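Local coordinates for protein Emp46p (Saccharomyces cerevisiae, PDB 2A6V) that acts as a calcium-independent cargo receptor involved in the secretion of glycoproteins, through a legume-like lectin domain that recognises carbohydrate and here binds potassium, at residues G10-P14 against L26-T30; L54-Y60 against S193-T199; G79-L85 against L114-D118; F87-Q91 against L100-S104; L162-P166 against V187-G191. All coordinates share one frame; numbering follows the deposited sequence. Where two conformers were deposited one is given.

Contact 1 of 5, residues G10-P14 against L26-T30. With K (potassium ion), chain D.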
# COMPACT_ATOMS: atom_id res chain seq x y z
N GLY A 10 -11.07 5.09 12.92
CA GLY A 10 -10.68 6.34 12.29
C GLY A 10 -9.58 6.23 11.24
O GLY A 10 -9.49 7.07 10.36
N TYR A 11 -8.76 5.19 11.35
CA TYR A 11 -7.68 4.95 10.39
C TYR A 11 -7.85 3.61 9.65
O TYR A 11 -6.88 3.01 9.19
CB TYR A 11 -6.36 4.98 11.14
CG TYR A 11 -5.96 6.36 11.63
CD1 TYR A 11 -5.13 7.16 10.88
CD2 TYR A 11 -6.42 6.85 12.84
CE1 TYR A 11 -4.76 8.44 11.30
CE2 TYR A 11 -6.05 8.12 13.29
CZ TYR A 11 -5.22 8.90 12.52
OH TYR A 11 -4.86 10.16 12.98
N SER A 12 -9.09 3.16 9.52
CA SER A 12 -9.42 1.95 8.77
C SER A 12 -10.46 2.23 7.71
O SER A 12 -11.09 3.29 7.71
CB SER A 12 -9.95 0.86 9.71
OG SER A 12 -9.05 0.58 10.76
N LEU A 13 -10.57 1.34 6.75
CA LEU A 13 -11.72 1.35 5.85
C LEU A 13 -12.88 0.72 6.59
O LEU A 13 -12.71 -0.22 7.36
CB LEU A 13 -11.44 0.56 4.57
CG LEU A 13 -10.63 1.27 3.49
CD1 LEU A 13 -10.27 0.29 2.37
CD2 LEU A 13 -11.37 2.54 2.94
N PRO A 14 -14.09 1.21 6.33
CA PRO A 14 -15.27 0.55 6.86
C PRO A 14 -15.45 -0.76 6.12
O PRO A 14 -14.78 -0.99 5.10
CB PRO A 14 -16.40 1.54 6.54
CG PRO A 14 -15.95 2.17 5.30
CD PRO A 14 -14.44 2.33 5.44
N LEU A 26 -16.81 6.93 4.35
CA LEU A 26 -15.48 7.11 3.75
C LEU A 26 -14.92 8.52 3.92
O LEU A 26 -14.02 8.93 3.22
CB LEU A 26 -15.51 6.73 2.26
CG LEU A 26 -15.89 5.28 1.94
CD1 LEU A 26 -16.15 5.15 0.43
CD2 LEU A 26 -14.80 4.36 2.40
N SER A 27 -15.46 9.26 4.88
CA SER A 27 -15.08 10.67 5.06
C SER A 27 -13.61 10.92 5.38
O SER A 27 -13.08 11.97 5.05
CB SER A 27 -15.98 11.32 6.12
OG SER A 27 -15.67 10.85 7.40
N GLN A 28 -12.97 9.92 5.97
CA GLN A 28 -11.57 10.00 6.38
C GLN A 28 -10.62 9.58 5.24
O GLN A 28 -9.41 9.59 5.43
CB GLN A 28 -11.37 9.11 7.63
CG GLN A 28 -11.90 9.66 8.95
CD GLN A 28 -11.80 11.15 9.14
OE1 GLN A 28 -12.82 11.86 9.10
NE2 GLN A 28 -10.60 11.62 9.38
N TRP A 29 -11.17 9.23 4.07
CA TRP A 29 -10.38 8.72 2.93
C TRP A 29 -10.49 9.63 1.73
O TRP A 29 -11.58 10.13 1.40
CB TRP A 29 -10.85 7.32 2.53
CG TRP A 29 -10.47 6.28 3.53
CD1 TRP A 29 -11.16 5.93 4.64
CD2 TRP A 29 -9.28 5.50 3.52
NE1 TRP A 29 -10.47 4.98 5.36
CE2 TRP A 29 -9.30 4.69 4.68
CE3 TRP A 29 -8.17 5.42 2.66
CZ2 TRP A 29 -8.28 3.78 4.99
CZ3 TRP A 29 -7.15 4.52 2.96
CH2 TRP A 29 -7.22 3.72 4.11
N THR A 30 -9.38 9.80 1.03
CA THR A 30 -9.34 10.46 -0.26
C THR A 30 -9.26 9.43 -1.36
O THR A 30 -8.36 8.60 -1.36
CB THR A 30 -8.11 11.36 -0.35
OG1 THR A 30 -8.19 12.37 0.67
CG2 THR A 30 -8.07 12.12 -1.66
K K D . -14.09 10.40 0.87
O HOH W 1 -13.55 13.52 0.51
O HOH W 2 -15.98 8.96 -0.83

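Contact 2 of 5, residues L54-Y60 against S193-T199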
# COMPACT_ATOMS: atom_id res chain seq x y z
N LEU A 54 -6.00 5.37 -2.73
CA LEU A 54 -6.77 5.58 -1.51
C LEU A 54 -5.79 6.07 -0.48
O LEU A 54 -4.84 5.37 -0.16
CB LEU A 54 -7.43 4.29 -1.02
CG LEU A 54 -8.47 3.73 -1.97
CD1 LEU A 54 -8.77 2.30 -1.62
CD2 LEU A 54 -9.74 4.56 -1.93
N TRP A 55 -6.02 7.25 0.05
CA TRP A 55 -5.16 7.80 1.09
C TRP A 55 -5.99 8.20 2.31
O TRP A 55 -7.05 8.80 2.19
CB TRP A 55 -4.41 9.04 0.58
CG TRP A 55 -3.29 8.76 -0.37
CD1 TRP A 55 -3.33 8.81 -1.72
CD2 TRP A 55 -1.95 8.43 -0.01
NE1 TRP A 55 -2.09 8.53 -2.24
CE2 TRP A 55 -1.22 8.29 -1.20
CE3 TRP A 55 -1.28 8.27 1.21
CZ2 TRP A 55 0.12 7.96 -1.21
CZ3 TRP A 55 0.07 7.94 1.19
CH2 TRP A 55 0.75 7.81 -0.02
N LEU A 56 -5.52 7.85 3.50
CA LEU A 56 -6.14 8.39 4.72
C LEU A 56 -5.83 9.87 4.83
O LEU A 56 -4.70 10.31 4.64
CB LEU A 56 -5.63 7.66 5.96
CG LEU A 56 -6.41 6.41 6.31
CD1 LEU A 56 -5.55 5.48 7.12
CD2 LEU A 56 -7.71 6.76 7.08
N LYS A 57 -6.86 10.66 5.11
CA LYS A 57 -6.71 12.11 5.29
C LYS A 57 -5.89 12.46 6.56
O LYS A 57 -4.93 13.21 6.47
CB LYS A 57 -8.07 12.82 5.30
CG LYS A 57 -8.81 12.83 3.96
CD LYS A 57 -10.18 13.54 4.09
CE LYS A 57 -11.04 13.31 2.85
NZ LYS A 57 -12.46 13.80 3.05
N PRO A 58 -6.24 11.91 7.72
CA PRO A 58 -5.49 12.26 8.94
C PRO A 58 -4.13 11.58 8.93
O PRO A 58 -4.02 10.42 8.52
CB PRO A 58 -6.35 11.68 10.06
CG PRO A 58 -7.07 10.55 9.45
CD PRO A 58 -7.28 10.93 8.01
N GLU A 59 -3.10 12.29 9.35
CA GLU A 59 -1.80 11.67 9.61
C GLU A 59 -1.90 10.84 10.88
O GLU A 59 -2.64 11.18 11.80
CB GLU A 59 -0.71 12.73 9.78
CG GLU A 59 -0.54 13.58 8.54
CD GLU A 59 0.78 14.32 8.51
OE1 GLU A 59 1.21 14.83 9.56
OE2 GLU A 59 1.36 14.42 7.40
N TYR A 60 -1.16 9.74 10.91
CA TYR A 60 -1.15 8.83 12.06
C TYR A 60 0.10 9.03 12.93
O TYR A 60 1.21 9.07 12.42
CB TYR A 60 -1.18 7.39 11.58
CG TYR A 60 -1.33 6.39 12.70
CD1 TYR A 60 -2.54 6.22 13.33
CD2 TYR A 60 -0.25 5.61 13.13
CE1 TYR A 60 -2.69 5.31 14.36
CE2 TYR A 60 -0.39 4.69 14.16
CZ TYR A 60 -1.62 4.54 14.77
OH TYR A 60 -1.79 3.62 15.79
N SER A 193 7.48 10.42 14.20
CA SER A 193 6.88 11.43 13.34
C SER A 193 5.51 10.98 12.86
O SER A 193 5.27 9.78 12.70
CB SER A 193 7.79 11.72 12.14
OG SER A 193 7.78 10.64 11.21
N PRO A 194 4.60 11.93 12.64
CA PRO A 194 3.32 11.58 12.01
C PRO A 194 3.57 11.15 10.57
O PRO A 194 4.54 11.59 9.96
CB PRO A 194 2.53 12.90 12.06
CG PRO A 194 3.23 13.75 13.07
CD PRO A 194 4.68 13.37 12.97
N PHE A 195 2.73 10.28 10.04
CA PHE A 195 2.90 9.84 8.66
C PHE A 195 1.55 9.53 8.02
O PHE A 195 0.54 9.36 8.69
CB PHE A 195 3.86 8.65 8.57
CG PHE A 195 3.46 7.49 9.43
CD1 PHE A 195 3.87 7.42 10.76
CD2 PHE A 195 2.64 6.50 8.93
CE1 PHE A 195 3.48 6.37 11.56
CE2 PHE A 195 2.25 5.45 9.74
CZ PHE A 195 2.67 5.38 11.06
N ARG A 196 1.58 9.50 6.70
CA ARG A 196 0.39 9.29 5.90
C ARG A 196 0.38 7.86 5.42
O ARG A 196 1.44 7.30 5.11
CB ARG A 196 0.40 10.26 4.73
CG ARG A 196 0.14 11.71 5.19
CD ARG A 196 0.00 12.72 4.08
NE ARG A 196 0.89 12.44 2.94
CZ ARG A 196 0.50 11.94 1.76
NH1 ARG A 196 -0.78 11.65 1.52
NH2 ARG A 196 1.39 11.73 0.81
N ILE A 197 -0.82 7.30 5.32
CA ILE A 197 -1.02 5.90 4.97
C ILE A 197 -1.88 5.80 3.75
O ILE A 197 -2.95 6.41 3.68
CB ILE A 197 -1.72 5.17 6.15
CG1 ILE A 197 -0.85 5.21 7.41
CG2 ILE A 197 -2.13 3.77 5.77
CD1 ILE A 197 -1.62 4.99 8.65
N GLY A 198 -1.44 5.04 2.75
CA GLY A 198 -2.27 4.85 1.57
C GLY A 198 -1.82 3.72 0.67
O GLY A 198 -0.88 2.98 0.97
N THR A 199 -2.52 3.59 -0.44
CA THR A 199 -2.22 2.62 -1.48
C THR A 199 -2.52 3.25 -2.83
O THR A 199 -3.37 4.14 -2.95
CB THR A 199 -3.05 1.33 -1.26
OG1 THR A 199 -2.69 0.36 -2.24
CG2 THR A 199 -4.56 1.57 -1.43
O HOH W 3 -2.76 9.30 6.33
O HOH W 4 -3.48 12.07 2.73

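Contact 3 of 5, residues G79-L85 against L114-D118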
# COMPACT_ATOMS: atom_id res chain seq x y z
N GLY A 79 0.62 -11.68 -17.12
CA GLY A 79 1.58 -11.49 -18.18
C GLY A 79 2.43 -10.27 -17.94
O GLY A 79 2.30 -9.57 -16.93
N SER A 80 3.26 -9.97 -18.93
CA SER A 80 4.24 -8.92 -18.82
C SER A 80 3.55 -7.55 -18.74
O SER A 80 2.60 -7.29 -19.47
CB SER A 80 5.19 -8.98 -20.02
OG SER A 80 6.21 -8.01 -19.93
N THR A 81 4.04 -6.71 -17.85
CA THR A 81 3.51 -5.38 -17.63
C THR A 81 4.42 -4.64 -16.68
O THR A 81 5.12 -5.26 -15.88
CB THR A 81 2.08 -5.47 -17.02
OG1 THR A 81 1.57 -4.16 -16.80
CG2 THR A 81 2.08 -6.13 -15.62
N LYS A 82 4.42 -3.31 -16.76
CA LYS A 82 5.09 -2.47 -15.78
C LYS A 82 4.13 -1.95 -14.72
O LYS A 82 4.53 -1.24 -13.80
CB LYS A 82 5.80 -1.30 -16.48
CG LYS A 82 7.06 -1.77 -17.25
CD LYS A 82 8.17 -2.22 -16.29
CE LYS A 82 9.37 -2.78 -17.00
NZ LYS A 82 10.29 -3.50 -16.10
N GLY A 83 2.86 -2.33 -14.83
CA GLY A 83 1.88 -1.94 -13.83
C GLY A 83 2.17 -2.58 -12.50
O GLY A 83 2.85 -3.59 -12.41
N GLY A 84 1.64 -1.99 -11.45
CA GLY A 84 1.88 -2.50 -10.12
C GLY A 84 1.04 -1.82 -9.07
O GLY A 84 0.34 -0.84 -9.37
N LEU A 85 1.12 -2.33 -7.84
CA LEU A 85 0.33 -1.94 -6.69
C LEU A 85 1.26 -1.61 -5.52
O LEU A 85 2.11 -2.42 -5.13
CB LEU A 85 -0.59 -3.09 -6.33
CG LEU A 85 -1.31 -3.02 -4.99
CD1 LEU A 85 -2.32 -1.90 -4.90
CD2 LEU A 85 -2.04 -4.35 -4.73
N LEU A 114 5.95 -2.57 -2.76
CA LEU A 114 5.49 -2.63 -4.11
C LEU A 114 5.29 -4.06 -4.55
O LEU A 114 6.19 -4.88 -4.39
CB LEU A 114 6.51 -1.94 -5.01
CG LEU A 114 6.25 -1.98 -6.50
CD1 LEU A 114 4.96 -1.26 -6.90
CD2 LEU A 114 7.44 -1.35 -7.20
N LEU A 115 4.11 -4.36 -5.09
CA LEU A 115 3.80 -5.59 -5.79
C LEU A 115 3.87 -5.30 -7.27
O LEU A 115 3.08 -4.50 -7.79
CB LEU A 115 2.41 -6.13 -5.44
CG LEU A 115 2.32 -6.84 -4.10
CD1 LEU A 115 2.62 -5.91 -2.91
CD2 LEU A 115 1.01 -7.51 -3.93
N ARG A 116 4.84 -5.90 -7.95
CA ARG A 116 5.00 -5.70 -9.38
C ARG A 116 5.82 -6.84 -9.95
O ARG A 116 6.22 -7.74 -9.21
CB ARG A 116 5.66 -4.35 -9.69
CG ARG A 116 7.16 -4.26 -9.48
CD ARG A 116 7.83 -3.22 -10.38
NE ARG A 116 9.28 -3.20 -10.19
CZ ARG A 116 10.16 -2.87 -11.13
NH1 ARG A 116 9.74 -2.50 -12.34
NH2 ARG A 116 11.46 -2.92 -10.86
N LEU A 117 6.03 -6.79 -11.25
CA LEU A 117 7.01 -7.65 -11.90
C LEU A 117 8.33 -6.92 -11.86
O LEU A 117 8.62 -6.05 -12.69
CB LEU A 117 6.57 -7.98 -13.32
CG LEU A 117 5.16 -8.54 -13.45
CD1 LEU A 117 4.89 -9.01 -14.83
CD2 LEU A 117 4.90 -9.65 -12.47
N ASP A 118 9.12 -7.23 -10.85
CA ASP A 118 10.42 -6.62 -10.73
C ASP A 118 11.27 -7.07 -11.91
O ASP A 118 11.11 -8.17 -12.43
CB ASP A 118 11.05 -7.02 -9.41
CG ASP A 118 12.43 -6.48 -9.26
OD1 ASP A 118 12.60 -5.35 -8.80
OD2 ASP A 118 13.42 -7.14 -9.60
O HOH W 5 5.24 -4.67 -13.14
O HOH W 6 7.23 -1.32 -13.12
O HOH W 7 11.65 -1.60 -14.32
O HOH W 8 9.69 -5.86 -15.01

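Contact 4 of 5, residues F87-Q91 against L100-S104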
# COMPACT_ATOMS: atom_id res chain seq x y z
N PHE A 87 1.91 0.15 -1.53
CA PHE A 87 1.43 0.52 -0.21
C PHE A 87 2.43 1.47 0.39
O PHE A 87 3.62 1.16 0.39
CB PHE A 87 1.25 -0.73 0.64
CG PHE A 87 0.25 -1.66 0.07
CD1 PHE A 87 -1.10 -1.47 0.29
CD2 PHE A 87 0.64 -2.73 -0.73
CE1 PHE A 87 -2.03 -2.32 -0.27
CE2 PHE A 87 -0.28 -3.57 -1.28
CZ PHE A 87 -1.64 -3.37 -1.06
N TRP A 88 1.95 2.57 0.94
CA TRP A 88 2.78 3.70 1.29
C TRP A 88 2.65 4.06 2.77
O TRP A 88 1.54 4.05 3.34
CB TRP A 88 2.35 4.94 0.52
CG TRP A 88 2.34 4.82 -0.95
CD1 TRP A 88 1.28 4.46 -1.72
CD2 TRP A 88 3.42 5.09 -1.86
NE1 TRP A 88 1.62 4.47 -3.04
CE2 TRP A 88 2.93 4.85 -3.16
CE3 TRP A 88 4.74 5.51 -1.70
CZ2 TRP A 88 3.73 5.04 -4.30
CZ3 TRP A 88 5.53 5.67 -2.85
CH2 TRP A 88 5.01 5.43 -4.12
N LEU A 89 3.79 4.40 3.36
CA LEU A 89 3.86 5.16 4.60
C LEU A 89 4.77 6.34 4.28
O LEU A 89 5.95 6.13 4.01
CB LEU A 89 4.46 4.32 5.73
CG LEU A 89 3.75 3.04 6.14
CD1 LEU A 89 4.45 2.44 7.35
CD2 LEU A 89 2.30 3.28 6.48
N LYS A 90 4.25 7.56 4.26
CA LYS A 90 5.03 8.73 3.82
C LYS A 90 4.98 9.87 4.85
O LYS A 90 3.99 10.04 5.54
CB LYS A 90 4.51 9.23 2.48
CG LYS A 90 4.71 8.24 1.34
CD LYS A 90 4.91 8.88 -0.05
CE LYS A 90 3.98 10.03 -0.30
NZ LYS A 90 4.20 10.61 -1.64
N GLN A 91 6.07 10.63 4.94
CA GLN A 91 6.14 11.78 5.86
C GLN A 91 6.55 13.03 5.11
O GLN A 91 6.95 12.96 3.94
CB GLN A 91 7.11 11.50 7.02
CG GLN A 91 8.53 11.19 6.58
CD GLN A 91 9.52 11.15 7.74
OE1 GLN A 91 9.15 11.42 8.89
NE2 GLN A 91 10.77 10.81 7.44
N LEU A 100 4.94 7.77 -9.63
CA LEU A 100 5.37 6.49 -9.10
C LEU A 100 4.16 5.64 -8.67
O LEU A 100 3.49 5.92 -7.68
CB LEU A 100 6.32 6.73 -7.93
CG LEU A 100 7.09 5.52 -7.40
CD1 LEU A 100 7.90 4.81 -8.49
CD2 LEU A 100 8.00 5.98 -6.27
N PHE A 101 3.85 4.62 -9.47
CA PHE A 101 2.72 3.69 -9.25
C PHE A 101 1.40 4.34 -8.89
O PHE A 101 0.66 3.86 -8.06
CB PHE A 101 3.18 2.55 -8.32
CG PHE A 101 4.23 1.71 -8.96
CD1 PHE A 101 3.87 0.76 -9.88
CD2 PHE A 101 5.59 1.98 -8.74
CE1 PHE A 101 4.82 0.02 -10.54
CE2 PHE A 101 6.55 1.27 -9.41
CZ PHE A 101 6.17 0.27 -10.32
N GLY A 102 1.12 5.45 -9.56
CA GLY A 102 -0.11 6.19 -9.36
C GLY A 102 -0.25 6.88 -8.02
O GLY A 102 -1.33 7.36 -7.68
N GLY A 103 0.81 6.96 -7.25
CA GLY A 103 0.70 7.33 -5.86
C GLY A 103 1.56 8.46 -5.32
O GLY A 103 1.20 9.08 -4.32
N SER A 104 2.69 8.70 -5.95
CA SER A 104 3.70 9.60 -5.39
C SER A 104 4.61 10.16 -6.47
O SER A 104 4.77 9.59 -7.54
CB SER A 104 4.55 8.79 -4.40
OG SER A 104 5.53 9.60 -3.75
O HOH W 9 1.68 11.01 -2.44

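Contact 5 of 5, residues L162-P166 against V187-G191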
# COMPACT_ATOMS: atom_id res chain seq x y z
N LEU A 162 1.58 -5.46 8.02
CA LEU A 162 2.78 -4.74 8.43
C LEU A 162 2.67 -4.48 9.92
O LEU A 162 1.73 -3.82 10.36
CB LEU A 162 2.88 -3.42 7.66
CG LEU A 162 4.10 -2.51 7.91
CD1 LEU A 162 4.29 -1.52 6.78
CD2 LEU A 162 3.95 -1.76 9.20
N THR A 163 3.61 -5.03 10.69
CA THR A 163 3.65 -4.79 12.14
C THR A 163 4.92 -3.99 12.44
O THR A 163 5.97 -4.27 11.89
CB THR A 163 3.58 -6.12 12.95
OG1 THR A 163 4.56 -7.06 12.50
CG2 THR A 163 2.32 -6.84 12.70
N TYR A 164 4.82 -2.98 13.29
CA TYR A 164 5.95 -2.11 13.55
C TYR A 164 5.96 -1.74 15.02
O TYR A 164 4.97 -1.25 15.54
CB TYR A 164 5.89 -0.85 12.69
CG TYR A 164 6.88 0.21 13.07
CD1 TYR A 164 8.25 0.00 12.98
CD2 TYR A 164 6.44 1.43 13.55
CE1 TYR A 164 9.15 1.00 13.34
CE2 TYR A 164 7.33 2.42 13.91
CZ TYR A 164 8.67 2.21 13.81
OH TYR A 164 9.53 3.24 14.17
N ASN A 165 7.08 -2.00 15.68
CA ASN A 165 7.20 -1.82 17.12
C ASN A 165 8.46 -1.04 17.46
O ASN A 165 9.52 -1.63 17.59
CB ASN A 165 7.19 -3.16 17.84
CG ASN A 165 7.16 -3.01 19.34
OD1 ASN A 165 7.07 -1.91 19.86
ND2 ASN A 165 7.22 -4.12 20.04
N PRO A 166 8.37 0.27 17.57
CA PRO A 166 9.50 1.11 17.97
C PRO A 166 10.15 0.65 19.29
O PRO A 166 11.35 0.80 19.44
CB PRO A 166 8.88 2.50 18.14
CG PRO A 166 7.60 2.48 17.37
CD PRO A 166 7.17 1.07 17.26
N VAL A 187 13.58 0.85 9.01
CA VAL A 187 12.51 1.85 8.93
C VAL A 187 12.24 2.36 10.35
O VAL A 187 11.70 1.64 11.18
CB VAL A 187 11.22 1.28 8.29
CG1 VAL A 187 10.29 2.41 7.85
CG2 VAL A 187 11.54 0.38 7.10
N LYS A 188 12.64 3.60 10.63
CA LYS A 188 12.50 4.16 11.97
C LYS A 188 11.63 5.41 12.05
O LYS A 188 11.22 5.80 13.14
CB LYS A 188 13.89 4.50 12.53
CG LYS A 188 14.74 3.28 12.79
CD LYS A 188 16.14 3.68 13.22
CE LYS A 188 17.20 2.75 12.64
NZ LYS A 188 17.34 1.52 13.47
N PHE A 189 11.35 6.06 10.93
CA PHE A 189 10.69 7.36 10.99
C PHE A 189 9.29 7.34 11.62
O PHE A 189 8.84 8.36 12.17
CB PHE A 189 10.68 8.05 9.62
CG PHE A 189 9.74 7.43 8.62
CD1 PHE A 189 8.43 7.84 8.54
CD2 PHE A 189 10.20 6.46 7.74
CE1 PHE A 189 7.58 7.28 7.61
CE2 PHE A 189 9.34 5.89 6.82
CZ PHE A 189 8.03 6.31 6.76
N MET A 190 8.59 6.21 11.57
CA MET A 190 7.23 6.14 12.10
C MET A 190 7.18 6.16 13.63
O MET A 190 6.12 6.39 14.20
CB MET A 190 6.50 4.88 11.63
CG MET A 190 6.27 4.81 10.14
SD MET A 190 7.57 3.92 9.33
CE MET A 190 7.33 2.21 9.93
N GLY A 191 8.30 5.87 14.29
CA GLY A 191 8.34 5.89 15.74
C GLY A 191 8.21 7.29 16.31
O GLY A 191 7.68 7.47 17.41

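Contact 1 of 5, residues G10-P14 against L26-T30
With chi1 at -71°, W29 sets its CG opposite its own carbonyl carbon, and L13 adopts the same kind of turn at -80°; together they bring the indole and the leucine fork to a crossing at about a right angle. CD2 is the branch of L13 that does the touching. It stands over one face of the indole, 3.5 Å from the centroid of the five-membered ring and 12° off its normal, as a CH-pi contact. The rim of the ring is held differently: W29 NE1 donates a nearly straight hydrogen bond of 3.0 Å to S12 O. That oxygen lies in the indole plane, whereas the donor sits well above the plane of the S12 carbonyl. A methyl over the face and an oxygen at the edge, from adjoining residues, constrain both the tilt and the rotation of this buried ring.

Beside it the apolar packing continues. L26 CD2 touches L13 CD2 at 3.9 Å and lies 3.7 Å from P14 CD, while I212, M215 and F42 pack on L13 or L26 from the second sheet. Residues L26 to W29 form a type I beta turn, closed by W29 N to L26 O at 3.0 Å. The potassium ion takes L26 O at 2.8 Å and W29 O at 2.6 Å, with two waters completing the observed set, so L26 O serves both the turn and the metal. The arrangement is that of a backbone-carbonyl potassium site built on a beta turn, leading into the edge strand 29-33 of a legume-lectin-like beta sandwich.

Contact 2 of 5, residues L54-Y60 against S193-T199
Two neighbouring strands, 51-56 and 196-202, meet here in an antiparallel ladder of the lectin beta sandwich, L54 pairing with T199 and W55 with G198. L54 and T199 form the hydrogen-bonded pair, with L54 N to T199 O and T199 N to L54 O both at 2.9 Å; L56 N then reaches I197 O almost in line with the C=O bond. Beyond it the chains part, and a water spans the gap from L56 O and P58 O to I197 N. They meet again in a single bridge, where Y60 N donates to F195 O at 2.8 Å and F195 N returns to Y60 O. The register has shifted by two residues between the ladders.

Y60 and F195 lie side by side, near I197 and M66 of the facing sheet, with F195 CZ 3.6 Å from Y60 CD2 at the tyrosine's edge.

On the face of the sheet that carries W55, the indole is sandwiched. G198, lacking a side chain, lays its CA against one side of the ring. Over the opposite side, in one of two conformers, R196 folds back by a bend at chi3 (-36°): its guanidinium, 30° from parallel to the ring, makes a cation-pi contact, with R196 NH1 3.4 Å from W55 CE3.

Contact 3 of 5, residues G79-L85 against L114-D118
L85 and L115 are joined by two backbone hydrogen bonds: L85 N reaches L115 O at 2.9 Å, and L115 N returns to L85 O at 2.8 Å, both nearly straight. The two leucines form a hydrogen-bonded antiparallel pair, and their side chains go to the same face of the sheet. Beside them L114 lays CD1 against L85 O.

Van der Waals packing takes over where the chain turns its corner at R116. L117 points toward the 79-85 loop and sets CD1 against G79 O, at 3.4 Å, and, farther off, the methyl T81 CG2, at 4.1 Å, the threonine and leucine side chains crossing at about a right angle. The loop itself is braced by an ST turn, in which T81 OG1 accepts from G83 N; the same hydroxyl bonds to D204.

Water carries the remaining polar links. One molecule donates to T81 O and G83 O and accepts from L117 N, bridging the loop to the chain beyond the corner. Two others tie R116 NH1 to K82 O and to K82 NZ. The like-charged ends K82 NZ and R116 NH1 are 3.9 Å apart, a proximity that the shared water probably eases.

Acidic partners meet the NH2 end of the arginine and probably offset its charge: a salt bridge to D119 and a weak one, R116 NH2 to D118 OD1, at 3.4 Å. The R116 side chain lies beside the second potassium site and touches I138 of it.

In the lectin beta sandwich, strands 84-90 and 111-115 lie side by side, flanked by 196-202 and 124-131, with L85 and L115 both resting on F72 of the facing sheet.

Contact 4 of 5, residues F87-Q91 against L100-S104
The W88 indole rises from strand 84-90 of the lectin beta sandwich against a classic beta bulge, in which G103 and S104 both face L100 across the loop 100-104. The ring meets the loop in two ways. Over one face comes S104 CB, 3.8 Å from the centroid of the six-membered ring and 28° off its normal, a CH-pi contact. At the rim stands L100: its CD2 lies 3.7 Å from W88 CH2, and its carbonyl oxygen, near the ring plane, is 3.5 Å from W88 CZ2. The leucine runs at a slant to the indole. Having no side chain, G103 can bring its CA within 4.1 Å of the ring at W88 NE1.

W88 NE1 bonds to S200 OG, which also takes part in a hydrogen bond with F101 O of the loop; the bond from the indole would limit rotation of the ring. W55 meets the same indole, and F108 adds an edge-to-face contact.

K90, two residues along on the same face of the strand, bends at chi3 (-42°) and brings its ammonium group to S104. The S104 hydroxyl stands opposite its backbone N (chi1 -178°), which leaves CB over the indole and OG turned to the lysine. This one short side chain therefore offers a carbon to the ring and an oxygen to the charge. K90 NZ donates to S104 OG at 2.7 Å, and a water at 2.7 Å from the same NZ passes the link on to G103 O, again at 2.7 Å.

Contact 5 of 5, residues L162-P166 against V187-G191
Y164 reaches from strand 158-165 into the loop 187-191, and its side chain accounts for most of the contact. From CB, chi1 of 169° sets CG anti to the backbone N and carries the ring toward M190. At CG the first partner is the methyl M190 CE, 3.7 Å away. The same methyl is centred over the ring, 3.7 Å from its centroid and 8° off the normal, a CH-pi contact. M190 SD lies farther out above that face, completing a Met-aromatic pair; bends at chi2 and chi3 fold the methionine back over the tyrosine. Against the opposite face rests P166 CD, from just past the end of the strand.

Farther along, the two edges of the ring meet different partners. CE2 packs on M190 CB at 3.5 Å, whereas CE1 faces the backbone oxygen V187 O at 3.4 Å. At the tip, Y164 OH comes within 2.9 Å of G191 N and 3.2 Å of K188 O, and it bonds to H170 ND1. The loop is turned tightly here, since G191 N donates to K188 O at 3.1 Å. P166 CG closes the rim on G191 CA.

Loop 187-191 runs from strand 179-184 of one sheet toward strand 196-202 of the other. M190 sits between the two sheets of the lectin sandwich, touching L172 on strand 171-176, L89 on strand 84-90, and F195.

Four of the five contacts share one sheet of the sandwich. Contacts 1 and 2 adjoin, their centres about 10 Å apart, joined by Y11 OH to E59 O and Q28 O to K57 N. The centres of contacts 4 and 2 are also about 10 Å apart; there W55 CH2 packs on W88 CB at 3.3 Å and R196 N bonds to K90 O. Strand 84-90 serves contacts 3 and 4, and F101 of contact 4 packs on L114 and R116 of contact 3. Contact 5 brings in the other sheet, M190 meeting both L89 and F195. Two potassium sites mark the extremes: contact 1 holds one, while in contact 3, about 27 Å away between centres, the side chain of R116 comes about 5 Å from the other, which Y128 helps to bind.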